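Local coordinates for protein dephospho-CoA kinase (Campylobacter jejuni subsp. jejuni serotype O:2, PDB 4ZO4) that probably catalyses the ATP-dependent phosphorylation of the 3'-hydroxyl of dephospho-coenzyme A, the last step of coenzyme A biosynthesis, at residues L88-I100 with L120-K132. Residues are numbered along the deposited sequence; the frame is centred on the assembly and turned at random.
Sequences LENFTHPKIRAKI and LFFESGAYENLGK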
loop_
_atom_site.group_PDB
_atom_site.type_symbol
_atom_site.label_atom_id
_atom_site.label_comp_id
_atom_site.label_asym_id
_atom_site.label_seq_id
_atom_site.Cartn_x
_atom_site.Cartn_y
_atom_site.Cartn_z
ATOM N N LEU A 88 9.655 8.233 9.151
ATOM C CA LEU A 88 11.000 8.250 8.628
ATOM C C LEU A 88 11.020 8.634 7.132
ATOM O O LEU A 88 11.757 9.543 6.707
ATOM C CB LEU A 88 11.673 6.911 8.827
ATOM C CG LEU A 88 13.190 7.062 8.635
ATOM C CD1 LEU A 88 13.786 8.000 9.678
ATOM C CD2 LEU A 88 13.849 5.688 8.686
ATOM N N GLU A 89 10.186 7.965 6.347
ATOM C CA GLU A 89 10.064 8.302 4.939
ATOM C C GLU A 89 9.819 9.797 4.757
ATOM O O GLU A 89 10.533 10.431 4.003
ATOM C CB GLU A 89 8.948 7.504 4.266
ATOM C CG GLU A 89 9.248 6.011 4.106
ATOM C CD GLU A 89 7.990 5.150 3.878
ATOM O OE1 GLU A 89 6.847 5.699 3.866
ATOM O OE2 GLU A 89 8.127 3.905 3.736
ATOM N N ASN A 90 8.854 10.376 5.464
ATOM C CA ASN A 90 8.523 11.775 5.257
ATOM C C ASN A 90 9.584 12.671 5.851
ATOM O O ASN A 90 9.847 13.785 5.384
ATOM C CB ASN A 90 7.163 12.096 5.846
ATOM C CG ASN A 90 6.851 13.570 5.793
ATOM O OD1 ASN A 90 6.490 14.094 4.750
ATOM N ND2 ASN A 90 6.995 14.246 6.920
ATOM N N PHE A 91 10.244 12.181 6.874
ATOM C CA PHE A 91 11.378 12.927 7.412
ATOM C C PHE A 91 12.532 13.068 6.440
ATOM O O PHE A 91 13.117 14.136 6.371
ATOM C CB PHE A 91 11.896 12.256 8.665
ATOM C CG PHE A 91 12.835 13.104 9.450
ATOM C CD1 PHE A 91 12.371 14.164 10.210
ATOM C CD2 PHE A 91 14.179 12.818 9.464
ATOM C CE1 PHE A 91 13.259 14.939 10.963
ATOM C CE2 PHE A 91 15.072 13.576 10.192
ATOM C CZ PHE A 91 14.613 14.625 10.958
ATOM N N THR A 92 12.875 11.982 5.733
ATOM C CA THR A 92 14.141 11.886 5.002
ATOM C C THR A 92 14.016 12.317 3.549
ATOM O O THR A 92 14.885 12.967 3.014
ATOM C CB THR A 92 14.660 10.438 4.988
ATOM O OG1 THR A 92 13.624 9.557 4.554
ATOM C CG2 THR A 92 15.099 10.009 6.353
ATOM N N HIS A 93 12.921 11.928 2.911
ATOM C CA HIS A 93 12.713 12.184 1.498
ATOM C C HIS A 93 13.067 13.603 1.045
ATOM O O HIS A 93 13.854 13.758 0.112
ATOM C CB HIS A 93 11.288 11.838 1.059
ATOM C CG HIS A 93 10.985 10.371 1.026
ATOM N ND1 HIS A 93 9.710 9.879 0.811
ATOM C CD2 HIS A 93 11.781 9.287 1.182
ATOM C CE1 HIS A 93 9.747 8.557 0.803
ATOM N NE2 HIS A 93 10.986 8.171 1.047
ATOM N N PRO A 94 12.472 14.644 1.657
ATOM C CA PRO A 94 12.855 15.983 1.156
ATOM C C PRO A 94 14.336 16.362 1.431
ATOM O O PRO A 94 14.950 17.111 0.651
ATOM C CB PRO A 94 11.902 16.910 1.886
ATOM C CG PRO A 94 11.434 16.132 3.102
ATOM C CD PRO A 94 11.412 14.706 2.681
ATOM N N LYS A 95 14.911 15.823 2.497
ATOM C CA LYS A 95 16.318 16.068 2.840
ATOM C C LYS A 95 17.263 15.371 1.894
ATOM O O LYS A 95 18.326 15.914 1.542
ATOM C CB LYS A 95 16.623 15.593 4.261
ATOM C CG LYS A 95 16.053 16.501 5.308
ATOM C CD LYS A 95 16.032 15.832 6.670
ATOM C CE LYS A 95 15.368 16.695 7.746
ATOM N NZ LYS A 95 13.878 16.529 7.811
ATOM N N ILE A 96 16.884 14.169 1.481
ATOM C CA ILE A 96 17.693 13.440 0.499
ATOM C C ILE A 96 17.590 14.137 -0.879
ATOM O O ILE A 96 18.613 14.434 -1.522
ATOM C CB ILE A 96 17.322 11.942 0.430
ATOM C CG1 ILE A 96 17.368 11.252 1.817
ATOM C CG2 ILE A 96 18.336 11.235 -0.424
ATOM C CD1 ILE A 96 16.674 9.895 1.910
ATOM N N ARG A 97 16.357 14.440 -1.282
ATOM C CA ARG A 97 16.043 15.127 -2.525
ATOM C C ARG A 97 16.778 16.461 -2.715
ATOM O O ARG A 97 17.216 16.776 -3.813
ATOM C CB ARG A 97 14.535 15.356 -2.587
ATOM C CG ARG A 97 14.001 16.134 -3.793
ATOM C CD ARG A 97 13.646 15.226 -4.965
ATOM N NE ARG A 97 13.302 15.982 -6.171
ATOM C CZ ARG A 97 13.203 15.461 -7.391
ATOM N NH1 ARG A 97 13.429 14.165 -7.602
ATOM N NH2 ARG A 97 12.882 16.243 -8.416
ATOM N N ALA A 98 16.931 17.249 -1.665
ATOM C CA ALA A 98 17.577 18.574 -1.797
ATOM C C ALA A 98 19.084 18.474 -1.734
ATOM O O ALA A 98 19.777 19.284 -2.352
ATOM C CB ALA A 98 17.069 19.539 -0.727
ATOM N N LYS A 99 19.595 17.508 -0.976
ATOM C CA LYS A 99 21.031 17.224 -0.960
ATOM C C LYS A 99 21.512 16.516 -2.239
ATOM O O LYS A 99 22.615 16.734 -2.699
ATOM C CB LYS A 99 21.400 16.392 0.254
ATOM C CG LYS A 99 22.888 16.139 0.370
ATOM C CD LYS A 99 23.442 16.326 1.778
ATOM C CE LYS A 99 23.828 17.782 2.027
ATOM N NZ LYS A 99 25.170 17.910 2.669
ATOM N N ILE A 100 20.700 15.666 -2.830
ATOM C CA ILE A 100 21.102 15.106 -4.099
ATOM C C ILE A 100 21.100 16.208 -5.151
ATOM O O ILE A 100 22.017 16.285 -5.933
ATOM C CB ILE A 100 20.203 13.931 -4.512
ATOM C CG1 ILE A 100 20.640 12.674 -3.739
ATOM C CG2 ILE A 100 20.305 13.680 -6.006
ATOM C CD1 ILE A 100 19.742 11.465 -3.940
ATOM N N LEU A 120 17.911 1.184 -7.844
ATOM C CA LEU A 120 16.858 1.232 -8.850
ATOM C C LEU A 120 15.551 1.758 -8.291
ATOM O O LEU A 120 14.922 2.573 -8.947
ATOM C CB LEU A 120 16.669 -0.141 -9.520
ATOM C CG LEU A 120 15.644 -0.297 -10.657
ATOM C CD1 LEU A 120 15.873 0.703 -11.778
ATOM C CD2 LEU A 120 15.651 -1.711 -11.218
ATOM N N PHE A 121 15.131 1.303 -7.103
ATOM C CA PHE A 121 13.828 1.741 -6.551
ATOM C C PHE A 121 13.961 2.796 -5.450
ATOM O O PHE A 121 13.357 2.694 -4.408
ATOM C CB PHE A 121 13.009 0.540 -6.072
ATOM C CG PHE A 121 12.695 -0.444 -7.157
ATOM C CD1 PHE A 121 13.585 -1.471 -7.456
ATOM C CD2 PHE A 121 11.509 -0.346 -7.877
ATOM C CE1 PHE A 121 13.304 -2.374 -8.454
ATOM C CE2 PHE A 121 11.227 -1.242 -8.879
ATOM C CZ PHE A 121 12.131 -2.256 -9.174
ATOM N N PHE A 122 14.732 3.839 -5.712
ATOM C CA PHE A 122 15.058 4.849 -4.721
ATOM C C PHE A 122 13.887 5.740 -4.650
ATOM O O PHE A 122 13.219 5.945 -5.641
ATOM C CB PHE A 122 16.250 5.676 -5.181
ATOM C CG PHE A 122 17.032 6.324 -4.076
ATOM C CD1 PHE A 122 17.233 7.679 -4.074
ATOM C CD2 PHE A 122 17.613 5.559 -3.071
ATOM C CE1 PHE A 122 17.990 8.271 -3.091
ATOM C CE2 PHE A 122 18.358 6.146 -2.066
ATOM C CZ PHE A 122 18.544 7.506 -2.078
ATOM N N GLU A 123 13.691 6.336 -3.484
ATOM C CA GLU A 123 12.425 6.900 -3.113
ATOM C C GLU A 123 12.289 8.406 -3.283
ATOM O O GLU A 123 11.261 8.891 -3.767
ATOM C CB GLU A 123 12.150 6.549 -1.652
ATOM C CG GLU A 123 11.647 5.136 -1.433
ATOM C CD GLU A 123 11.155 4.889 -0.011
ATOM O OE1 GLU A 123 11.372 5.746 0.883
ATOM O OE2 GLU A 123 10.551 3.825 0.221
ATOM N N SER A 124 13.299 9.151 -2.869
ATOM C CA SER A 124 13.066 10.551 -2.472
ATOM C C SER A 124 12.625 11.563 -3.550
ATOM O O SER A 124 12.650 12.770 -3.316
ATOM C CB SER A 124 14.274 11.062 -1.705
ATOM O OG SER A 124 14.390 10.318 -0.501
ATOM N N GLY A 125 12.182 11.073 -4.703
ATOM C CA GLY A 125 11.611 11.918 -5.740
ATOM C C GLY A 125 11.626 11.185 -7.063
ATOM O O GLY A 125 12.116 10.048 -7.148
ATOM N N ALA A 126 11.076 11.836 -8.088
ATOM C CA ALA A 126 11.092 11.314 -9.457
ATOM C C ALA A 126 12.266 11.935 -10.208
ATOM O O ALA A 126 12.167 13.046 -10.739
ATOM C CB ALA A 126 9.777 11.617 -10.158
ATOM N N TYR A 127 13.377 11.201 -10.252
ATOM C CA TYR A 127 14.647 11.720 -10.774
ATOM C C TYR A 127 14.810 11.602 -12.295
ATOM O O TYR A 127 15.839 12.002 -12.835
ATOM C CB TYR A 127 15.813 11.007 -10.073
ATOM C CG TYR A 127 15.869 11.244 -8.564
ATOM C CD1 TYR A 127 16.491 12.378 -8.035
ATOM C CD2 TYR A 127 15.302 10.324 -7.664
ATOM C CE1 TYR A 127 16.552 12.591 -6.665
ATOM C CE2 TYR A 127 15.345 10.535 -6.284
ATOM C CZ TYR A 127 15.977 11.665 -5.794
ATOM O OH TYR A 127 16.033 11.883 -4.443
ATOM N N GLU A 128 13.796 11.092 -12.989
ATOM C CA GLU A 128 13.896 10.864 -14.443
ATOM C C GLU A 128 13.952 12.179 -15.233
ATOM O O GLU A 128 14.474 12.227 -16.351
ATOM C CB GLU A 128 12.722 10.024 -14.976
ATOM C CG GLU A 128 12.190 8.925 -14.054
ATOM C CD GLU A 128 10.868 9.284 -13.389
ATOM O OE1 GLU A 128 9.935 9.721 -14.101
ATOM O OE2 GLU A 128 10.758 9.111 -12.155
ATOM N N ASN A 129 13.418 13.235 -14.632
ATOM C CA ASN A 129 13.222 14.509 -15.298
ATOM C C ASN A 129 14.439 15.404 -15.155
ATOM O O ASN A 129 14.525 16.447 -15.813
ATOM C CB ASN A 129 12.017 15.225 -14.690
ATOM C CG ASN A 129 10.894 14.273 -14.356
ATOM O OD1 ASN A 129 10.641 13.992 -13.181
ATOM N ND2 ASN A 129 10.240 13.732 -15.387
ATOM N N LEU A 130 15.369 15.001 -14.288
ATOM C CA LEU A 130 16.559 15.792 -14.004
ATOM C C LEU A 130 17.648 15.555 -15.047
ATOM O O LEU A 130 18.395 16.472 -15.365
ATOM C CB LEU A 130 17.102 15.481 -12.602
ATOM C CG LEU A 130 16.075 15.518 -11.474
ATOM C CD1 LEU A 130 16.726 15.413 -10.101
ATOM C CD2 LEU A 130 15.229 16.778 -11.576
ATOM N N GLY A 131 17.735 14.335 -15.571
ATOM C CA GLY A 131 18.772 13.976 -16.525
ATOM C C GLY A 131 18.452 12.702 -17.280
ATOM O O GLY A 131 17.284 12.398 -17.538
ATOM N N LYS A 132 19.499 11.959 -17.624
ATOM C CA LYS A 132 19.359 10.682 -18.324
ATOM C C LYS A 132 19.666 9.437 -17.459
ATOM O O LYS A 132 20.584 9.419 -16.604
ATOM C CB LYS A 132 20.231 10.672 -19.589
ATOM C CG LYS A 132 19.450 11.049 -20.833
ATOM C CD LYS A 132 20.171 12.061 -21.692
ATOM C CE LYS A 132 19.244 12.621 -22.758
ATOM N NZ LYS A 132 19.686 13.993 -23.137
#
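The CA atoms of His93 and Ser124 are the nearest pair across the two segments, 4.3 Å apart, where the loop part of 120-132 runs against the middle of segment 88-100 of helix 82-109, kinked here at Pro94. His93 swings its ring along the helix toward Glu123, and NE2 donates a nearly straight hydrogen bond to Glu123 OE1; the 2.5 Å between His93 NE2 and Glu123 OE1 is probably too short to take literally at this resolution. The carboxylate plane stands almost perpendicular to the imidazole, 87° away, with OE1 at the ring's edge. Glu123 OE2 turns instead to Lys85 of the second subunit, a lysine that also pairs with Glu89; its positive charge probably eases the closeness of the two glutamates. Ser124 fits between His93 and Ile96, and its OG is hydrogen-bonded to Asn80 of the second subunit.

Further along, Arg97 CB and CD lie beside Ser124 O; with CG anti to the backbone N, the bend at chi2 (90°) takes the guanidinium over the loop. There NH1 lies above one face of the Tyr127 ring, toward the rim, in an off-centre cation-pi contact: Arg97 CZ lies 4.8 Å from the centroid of the Tyr127 ring. Leu130 CD1 lies over one face of the Arg97 guanidinium. Deeper in, Ile100 CD1 packs 3.7 Å from Phe122 CE1, while Ile100 CG2 meets Tyr127 CE1 at 4.0 Å. This joins helix 82-109 to the loop linking strands 114-117 and 132-136 of the parallel sheet in a P-loop kinase fold, with Phe122 near the predicted ATP site.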